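Local coordinates for Mll7089 protein (Mesorhizobium loti, PDB 2OZ8) that has no established function but may be a magnesium-dependent hydro-lyase of the mandelate racemase branch of the enolase superfamily, at residues E64-F67 and E68-W72; L348-E352 and K353-E357; L364-S367 and E368-A371. All coordinates share one frame; numbering follows the deposited sequence.

Interaction 1: residues E64-F67 and E68-W72; sequences ESVF and EHEVW
Phe67 and Trp72 both set CG anti to the backbone N, with chi1 at -167° and -170°, and this brings their rings together on one side of the chain. The contact lies along the C-terminal turns of helix 60-70, in the N-terminal capping domain of the enolase fold. Phe67 CE2 meets Trp72 CE3 at 4.0 Å, and the two rings meet at a slant. Val71 comes over one face of the Phe67 ring. Val71 CB stands above the plane, offset toward the rim, and Val71 CG1 reaches Phe67 CD1 at 3.4 Å. Phe8 and Phe102 meet the same Phe67 ring, and Leu36 and Leu38 of strand 27-40 also pack on it. The helix thus sits on the capping-domain sheet through an aromatic cluster.

Val66 and Glu70 lie side by side on another flank. Val66 CG1 touches Glu70 OE2 at 3.3 Å, while Glu70 OE1 is taken by the backbone N of Ser99. His69 ND1 makes a weak hydrogen bond to Asn55 ND2 of a second subunit.

The backbone keeps helical bonding, with Glu70 N held by Val66 O at 2.8 Å. Phe67 O then accepts two donors from opposite faces of its carbonyl plane: Val71 N at 3.0 Å, four residues on, and Trp72 N at 2.9 Å, five residues on.

Interaction 2: residues L348-E352 and K353-E357; sequences LVLSE and KARGE
The guanidinium of Arg355 meets Leu350 at its edge and the carboxylate of Glu352 obliquely. Leu350 CD2 lies near the guanidinium plane, 3.6 Å from Arg355 NH2. Glu352 and Arg355 form a salt bridge, but Glu352 OE1 is modelled too close to Arg355 NH1. The 70° between the carboxylate and guanidinium planes is therefore doubtful too. As modelled, a bend at chi2 (-64°) brings the Glu352 carboxylate beside Arg355.

The helix begins with an N-cap at Ser351. Ser351 OG accepts from Ala354 N at 3.0 Å. Ser351 O receives Arg355 N at 2.9 Å with a nearly straight bond. Ser351 therefore grips the first turn with both its side chain and its carbonyl. With the hydroxyl of Ser351 removed, as by an alanine here, Ala354 N is likely to lose its capping acceptor, and the first turn would be held less firmly.

Arg355 NH2 also forms a salt bridge with Glu37 of strand 27-40, so the guanidinium probably serves two carboxylates. Leu350 rests on Ala35 and Glu37 of that strand. Val349 and Ser351 bond through their backbones to Glu328 and Leu326. The start of helix 352-357 is thereby held against strand 27-40 of the capping domain.

Interaction 3: residues L364-S367 and E368-A371; sequences LARS and ELGA
Glu368 and Ala365 are tied by two hydrogen bonds that run in opposite senses. Ala365 N donates a hydrogen bond to Glu368 OE1 at 3.1 Å, meeting the oxygen from above the carboxylate plane, 65° out of it. Glu368 N donates one to Ala365 O at 3.2 Å, well above the carbonyl plane. A further bond joins Leu369 N to Arg366 O at 3.3 Å. The bonds from Glu368 N and Leu369 N each span three residues, as in a 3-10 turn, and the side chain of Glu368 folds back to bind the residue where the turn starts. Its CG lies anti to the carbonyl carbon (chi1 -58°) and the rest of the chain is extended, which carries the carboxylate alongside Ala365. There Glu368 CD also touches Ala365 CB at 3.6 Å.

Beside these bonds, Leu369 makes the apolar contacts. Leu369 CD1 comes within 3.8 Å of Leu364 CB and lies against Ala365 O. The other branch of Leu369 faces Arg366, whose chain bends at chi2 and crosses the leucine at about a right angle. Leu369 CD2 meets Arg366 CD at 3.8 Å. Arg366 NE forms a salt bridge with Asp29 of strand 27-40, and Leu364 O bonds to Gln14 NE2. Leu369 itself packs on Gln14 and Asp30, so the turn rests on strands 5-17 and 27-40.

The bonds make this a short 3-10 turn at the surface, closed by its own side chain and main chain. The negative carboxylate near the amide at its start would probably favour the turn, while the buried Leu369 and the bond from Arg366 to Asp29 hold it to the capping-domain sheet.

The three contacts follow one another along the chain; none nests in or crosses another. Interaction 1 lies along a helix and its end, interaction 2 caps a helix, and interaction 3 forms a short turn; none closes a large loop. Interaction 1 comes first, on helix 60-70, soon after the sheet strands that end with 45-52. The chain then runs through further helices and the barrel before interaction 2 opens helix 352-357. Interaction 3 follows in the C-terminal tail. Nearest atoms stay about 10 Å apart for interactions 1 and 2, and about 9 Å for 2 and 3. All three have partners on strand 27-40, so the C-terminal segments return to the N-terminal domain.

Interaction 1: residues E64-F67 and E68-W72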
loop_
_atom_site.group_PDB
_atom_site.type_symbol
_atom_site.label_atom_id
_atom_site.label_comp_id
_atom_site.label_asym_id
_atom_site.label_seq_id
_atom_site.Cartn_x
_atom_site.Cartn_y
_atom_site.Cartn_z
ATOM N N GLU A 64 -26.219 36.684 21.423
ATOM C CA GLU A 64 -25.366 37.385 22.361
ATOM C C GLU A 64 -25.017 36.534 23.597
ATOM O O GLU A 64 -23.886 36.558 24.061
ATOM C CB GLU A 64 -25.970 38.743 22.757
ATOM C CG GLU A 64 -25.712 39.820 21.739
ATOM C CD GLU A 64 -26.444 41.177 21.972
ATOM O OE1 GLU A 64 -27.478 41.244 22.689
ATOM O OE2 GLU A 64 -25.939 42.200 21.403
ATOM N N SER A 65 -25.972 35.778 24.119
ATOM C CA SER A 65 -25.728 34.985 25.308
ATOM C C SER A 65 -24.831 33.783 25.039
ATOM O O SER A 65 -24.005 33.428 25.856
ATOM C CB SER A 65 -27.047 34.559 25.929
ATOM O OG SER A 65 -27.725 35.739 26.397
ATOM N N VAL A 66 -24.982 33.169 23.882
ATOM C CA VAL A 66 -24.167 32.030 23.514
ATOM C C VAL A 66 -22.744 32.512 23.211
ATOM O O VAL A 66 -21.779 31.979 23.739
ATOM C CB VAL A 66 -24.812 31.279 22.344
ATOM C CG1 VAL A 66 -23.922 30.181 21.838
ATOM C CG2 VAL A 66 -26.175 30.709 22.794
ATOM N N PHE A 67 -22.608 33.548 22.395
ATOM C CA PHE A 67 -21.272 34.107 22.147
ATOM C C PHE A 67 -20.540 34.490 23.435
ATOM O O PHE A 67 -19.385 34.091 23.598
ATOM C CB PHE A 67 -21.331 35.290 21.181
ATOM C CG PHE A 67 -19.992 35.715 20.657
ATOM C CD1 PHE A 67 -19.433 35.098 19.534
ATOM C CD2 PHE A 67 -19.288 36.765 21.252
ATOM C CE1 PHE A 67 -18.174 35.538 18.994
ATOM C CE2 PHE A 67 -18.004 37.177 20.720
ATOM C CZ PHE A 67 -17.475 36.562 19.593
ATOM N N GLU A 68 -21.207 35.231 24.336
ATOM C CA GLU A 68 -20.638 35.605 25.649
ATOM C C GLU A 68 -20.150 34.389 26.447
ATOM O O GLU A 68 -19.078 34.410 27.012
ATOM C CB GLU A 68 -21.608 36.459 26.498
ATOM C CG GLU A 68 -20.893 37.318 27.575
ATOM C CD GLU A 68 -21.692 38.564 28.061
ATOM O OE1 GLU A 68 -21.777 38.753 29.318
ATOM O OE2 GLU A 68 -22.219 39.367 27.209
ATOM N N HIS A 69 -20.941 33.322 26.458
ATOM C CA HIS A 69 -20.604 32.137 27.215
ATOM C C HIS A 69 -19.550 31.273 26.539
ATOM O O HIS A 69 -18.693 30.702 27.210
ATOM C CB HIS A 69 -21.860 31.299 27.511
ATOM C CG HIS A 69 -21.625 30.196 28.512
ATOM N ND1 HIS A 69 -21.396 28.883 28.140
ATOM C CD2 HIS A 69 -21.548 30.223 29.868
ATOM C CE1 HIS A 69 -21.214 28.146 29.225
ATOM N NE2 HIS A 69 -21.305 28.935 30.285
ATOM N N GLU A 70 -19.595 31.164 25.221
ATOM C CA GLU A 70 -18.786 30.150 24.546
ATOM C C GLU A 70 -17.476 30.640 23.964
ATOM O O GLU A 70 -16.447 29.955 24.087
ATOM C CB GLU A 70 -19.626 29.448 23.490
ATOM C CG GLU A 70 -20.799 28.741 24.151
ATOM C CD GLU A 70 -21.731 28.046 23.212
ATOM O OE1 GLU A 70 -21.403 27.903 21.998
ATOM O OE2 GLU A 70 -22.814 27.649 23.707
ATOM N N VAL A 71 -17.505 31.824 23.345
ATOM C CA VAL A 71 -16.329 32.352 22.705
ATOM C C VAL A 71 -15.707 33.557 23.378
ATOM O O VAL A 71 -14.483 33.656 23.450
ATOM C CB VAL A 71 -16.459 32.442 21.111
ATOM C CG1 VAL A 71 -17.885 32.331 20.624
ATOM C CG2 VAL A 71 -15.714 33.577 20.512
ATOM N N TRP A 72 -16.527 34.434 23.935
ATOM C CA TRP A 72 -16.006 35.686 24.516
ATOM C C TRP A 72 -14.857 35.564 25.552
ATOM O O TRP A 72 -13.926 36.359 25.504
ATOM C CB TRP A 72 -17.143 36.578 25.019
ATOM C CG TRP A 72 -16.685 37.945 25.407
ATOM C CD1 TRP A 72 -16.895 38.552 26.601
ATOM C CD2 TRP A 72 -15.943 38.884 24.605
ATOM N NE1 TRP A 72 -16.330 39.793 26.609
ATOM C CE2 TRP A 72 -15.734 40.027 25.398
ATOM C CE3 TRP A 72 -15.457 38.879 23.298
ATOM C CZ2 TRP A 72 -15.046 41.145 24.938
ATOM C CZ3 TRP A 72 -14.762 40.023 22.834
ATOM C CH2 TRP A 72 -14.575 41.126 23.654
#

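Interaction 2: residues L348-E352 and K353-E357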
loop_
_atom_site.group_PDB
_atom_site.type_symbol
_atom_site.label_atom_id
_atom_site.label_comp_id
_atom_site.label_asym_id
_atom_site.label_seq_id
_atom_site.Cartn_x
_atom_site.Cartn_y
_atom_site.Cartn_z
ATOM N N LEU A 348 -14.678 46.211 4.726
ATOM C CA LEU A 348 -16.132 46.167 4.864
ATOM C C LEU A 348 -16.490 46.803 6.189
ATOM O O LEU A 348 -15.974 46.431 7.251
ATOM C CB LEU A 348 -16.729 44.758 4.688
ATOM C CG LEU A 348 -16.447 44.042 3.345
ATOM C CD1 LEU A 348 -16.745 42.545 3.456
ATOM C CD2 LEU A 348 -17.151 44.696 2.065
ATOM N N VAL A 349 -17.361 47.807 6.110
ATOM C CA VAL A 349 -17.872 48.485 7.315
ATOM C C VAL A 349 -19.369 48.517 7.256
ATOM O O VAL A 349 -19.929 48.921 6.269
ATOM C CB VAL A 349 -17.330 49.960 7.470
ATOM C CG1 VAL A 349 -17.934 50.599 8.730
ATOM C CG2 VAL A 349 -15.810 50.001 7.514
ATOM N N LEU A 350 -20.003 48.102 8.332
ATOM C CA LEU A 350 -21.443 47.975 8.402
ATOM C C LEU A 350 -22.134 49.326 8.177
ATOM O O LEU A 350 -21.644 50.366 8.635
ATOM C CB LEU A 350 -21.787 47.439 9.764
ATOM C CG LEU A 350 -23.012 46.573 9.925
ATOM C CD1 LEU A 350 -22.925 45.370 9.031
ATOM C CD2 LEU A 350 -23.034 46.181 11.394
ATOM N N SER A 351 -23.235 49.338 7.442
ATOM C CA SER A 351 -23.908 50.592 7.146
ATOM C C SER A 351 -24.796 50.959 8.336
ATOM O O SER A 351 -25.601 50.161 8.803
ATOM C CB SER A 351 -24.695 50.449 5.860
ATOM O OG SER A 351 -25.798 51.327 5.775
ATOM N N GLU A 352 -24.617 52.157 8.864
ATOM C CA GLU A 352 -25.445 52.591 9.999
ATOM C C GLU A 352 -26.919 52.717 9.601
ATOM O O GLU A 352 -27.807 52.306 10.366
ATOM C CB GLU A 352 -24.876 53.848 10.687
ATOM C CG GLU A 352 -23.451 53.611 11.291
ATOM C CD GLU A 352 -23.398 52.569 12.433
ATOM O OE1 GLU A 352 -24.416 52.401 13.134
ATOM O OE2 GLU A 352 -22.325 51.939 12.657
ATOM N N LYS A 353 -27.170 53.211 8.389
ATOM C CA LYS A 353 -28.533 53.222 7.882
ATOM C C LYS A 353 -29.085 51.808 7.888
ATOM O O LYS A 353 -30.223 51.579 8.326
ATOM C CB LYS A 353 -28.613 53.809 6.476
ATOM C CG LYS A 353 -28.360 55.324 6.411
ATOM C CD LYS A 353 -28.188 55.835 4.942
ATOM C CE LYS A 353 -27.544 57.258 4.922
ATOM N NZ LYS A 353 -26.842 57.554 3.626
ATOM N N ALA A 354 -28.276 50.850 7.439
ATOM C CA ALA A 354 -28.699 49.445 7.384
ATOM C C ALA A 354 -28.993 48.840 8.739
ATOM O O ALA A 354 -30.011 48.196 8.891
ATOM C CB ALA A 354 -27.679 48.583 6.613
ATOM N N ARG A 355 -28.109 49.044 9.713
ATOM C CA ARG A 355 -28.359 48.619 11.078
ATOM C C ARG A 355 -29.677 49.174 11.698
ATOM O O ARG A 355 -30.211 48.589 12.652
ATOM C CB ARG A 355 -27.158 48.978 11.947
ATOM C CG ARG A 355 -27.244 48.454 13.398
ATOM C CD ARG A 355 -26.186 49.057 14.324
ATOM N NE ARG A 355 -24.837 48.636 13.941
ATOM C CZ ARG A 355 -23.759 49.399 14.085
ATOM N NH1 ARG A 355 -23.880 50.614 14.613
ATOM N NH2 ARG A 355 -22.567 48.964 13.700
ATOM N N GLY A 356 -30.198 50.288 11.162
ATOM C CA GLY A 356 -31.473 50.878 11.616
ATOM C C GLY A 356 -32.710 50.351 10.899
ATOM O O GLY A 356 -33.664 49.919 11.524
ATOM N N GLU A 357 -32.681 50.370 9.570
ATOM C CA GLU A 357 -33.808 49.883 8.765
ATOM C C GLU A 357 -33.952 48.380 8.850
ATOM O O GLU A 357 -35.075 47.875 8.975
ATOM C CB GLU A 357 -33.689 50.346 7.295
ATOM C CG GLU A 357 -33.819 51.895 7.148
ATOM C CD GLU A 357 -33.483 52.440 5.737
ATOM O OE1 GLU A 357 -33.026 51.644 4.852
ATOM O OE2 GLU A 357 -33.694 53.676 5.529
#

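Interaction 3: residues L364-S367 and E368-A371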
loop_
_atom_site.group_PDB
_atom_site.type_symbol
_atom_site.label_atom_id
_atom_site.label_comp_id
_atom_site.label_asym_id
_atom_site.label_seq_id
_atom_site.Cartn_x
_atom_site.Cartn_y
_atom_site.Cartn_z
ATOM N N LEU A 364 -38.408 35.790 13.015
ATOM C CA LEU A 364 -39.703 35.874 12.350
ATOM C C LEU A 364 -40.069 34.633 11.558
ATOM O O LEU A 364 -39.221 33.882 11.135
ATOM C CB LEU A 364 -39.749 37.102 11.435
ATOM C CG LEU A 364 -39.547 38.505 12.082
ATOM C CD1 LEU A 364 -39.477 39.706 11.079
ATOM C CD2 LEU A 364 -40.573 38.788 13.209
ATOM N N ALA A 365 -41.355 34.433 11.320
ATOM C CA ALA A 365 -41.799 33.485 10.341
ATOM C C ALA A 365 -41.401 34.043 8.977
ATOM O O ALA A 365 -41.205 35.240 8.827
ATOM C CB ALA A 365 -43.299 33.304 10.469
ATOM N N ARG A 366 -41.236 33.175 7.995
ATOM C CA ARG A 366 -40.884 33.579 6.624
ATOM C C ARG A 366 -41.867 34.550 5.940
ATOM O O ARG A 366 -41.424 35.435 5.198
ATOM C CB ARG A 366 -40.710 32.327 5.737
ATOM C CG ARG A 366 -40.344 32.625 4.289
ATOM C CD ARG A 366 -39.054 33.392 4.279
ATOM N NE ARG A 366 -38.737 33.786 2.926
ATOM C CZ ARG A 366 -39.266 34.818 2.273
ATOM N NH1 ARG A 366 -40.144 35.620 2.834
ATOM N NH2 ARG A 366 -38.875 35.058 1.031
ATOM N N SER A 367 -43.177 34.358 6.170
ATOM C CA SER A 367 -44.268 35.230 5.636
ATOM C C SER A 367 -44.238 36.657 6.187
ATOM O O SER A 367 -44.856 37.581 5.617
ATOM C CB SER A 367 -45.630 34.642 5.971
ATOM O OG SER A 367 -45.708 34.424 7.380
ATOM N N GLU A 368 -43.516 36.817 7.293
ATOM C CA GLU A 368 -43.359 38.104 7.972
ATOM C C GLU A 368 -42.148 38.917 7.499
ATOM O O GLU A 368 -41.806 39.946 8.082
ATOM C CB GLU A 368 -43.295 37.870 9.495
ATOM C CG GLU A 368 -44.532 37.154 10.013
ATOM C CD GLU A 368 -44.400 36.646 11.434
ATOM O OE1 GLU A 368 -43.287 36.711 12.028
ATOM O OE2 GLU A 368 -45.433 36.138 11.967
ATOM N N LEU A 369 -41.489 38.486 6.435
ATOM C CA LEU A 369 -40.226 39.158 6.096
ATOM C C LEU A 369 -40.321 40.432 5.260
ATOM O O LEU A 369 -39.361 41.206 5.177
ATOM C CB LEU A 369 -39.253 38.170 5.469
ATOM C CG LEU A 369 -38.121 37.627 6.363
ATOM C CD1 LEU A 369 -38.553 37.316 7.835
ATOM C CD2 LEU A 369 -37.346 36.451 5.685
ATOM N N GLY A 370 -41.459 40.666 4.632
ATOM C CA GLY A 370 -41.559 41.832 3.787
ATOM C C GLY A 370 -40.751 41.756 2.504
ATOM O O GLY A 370 -40.140 40.733 2.176
ATOM N N ALA A 371 -40.748 42.866 1.773
ATOM C CA ALA A 371 -40.032 42.975 0.504
ATOM C C ALA A 371 -38.534 42.645 0.690
ATOM O O ALA A 371 -37.973 42.916 1.737
ATOM C CB ALA A 371 -40.210 44.375 -0.054
#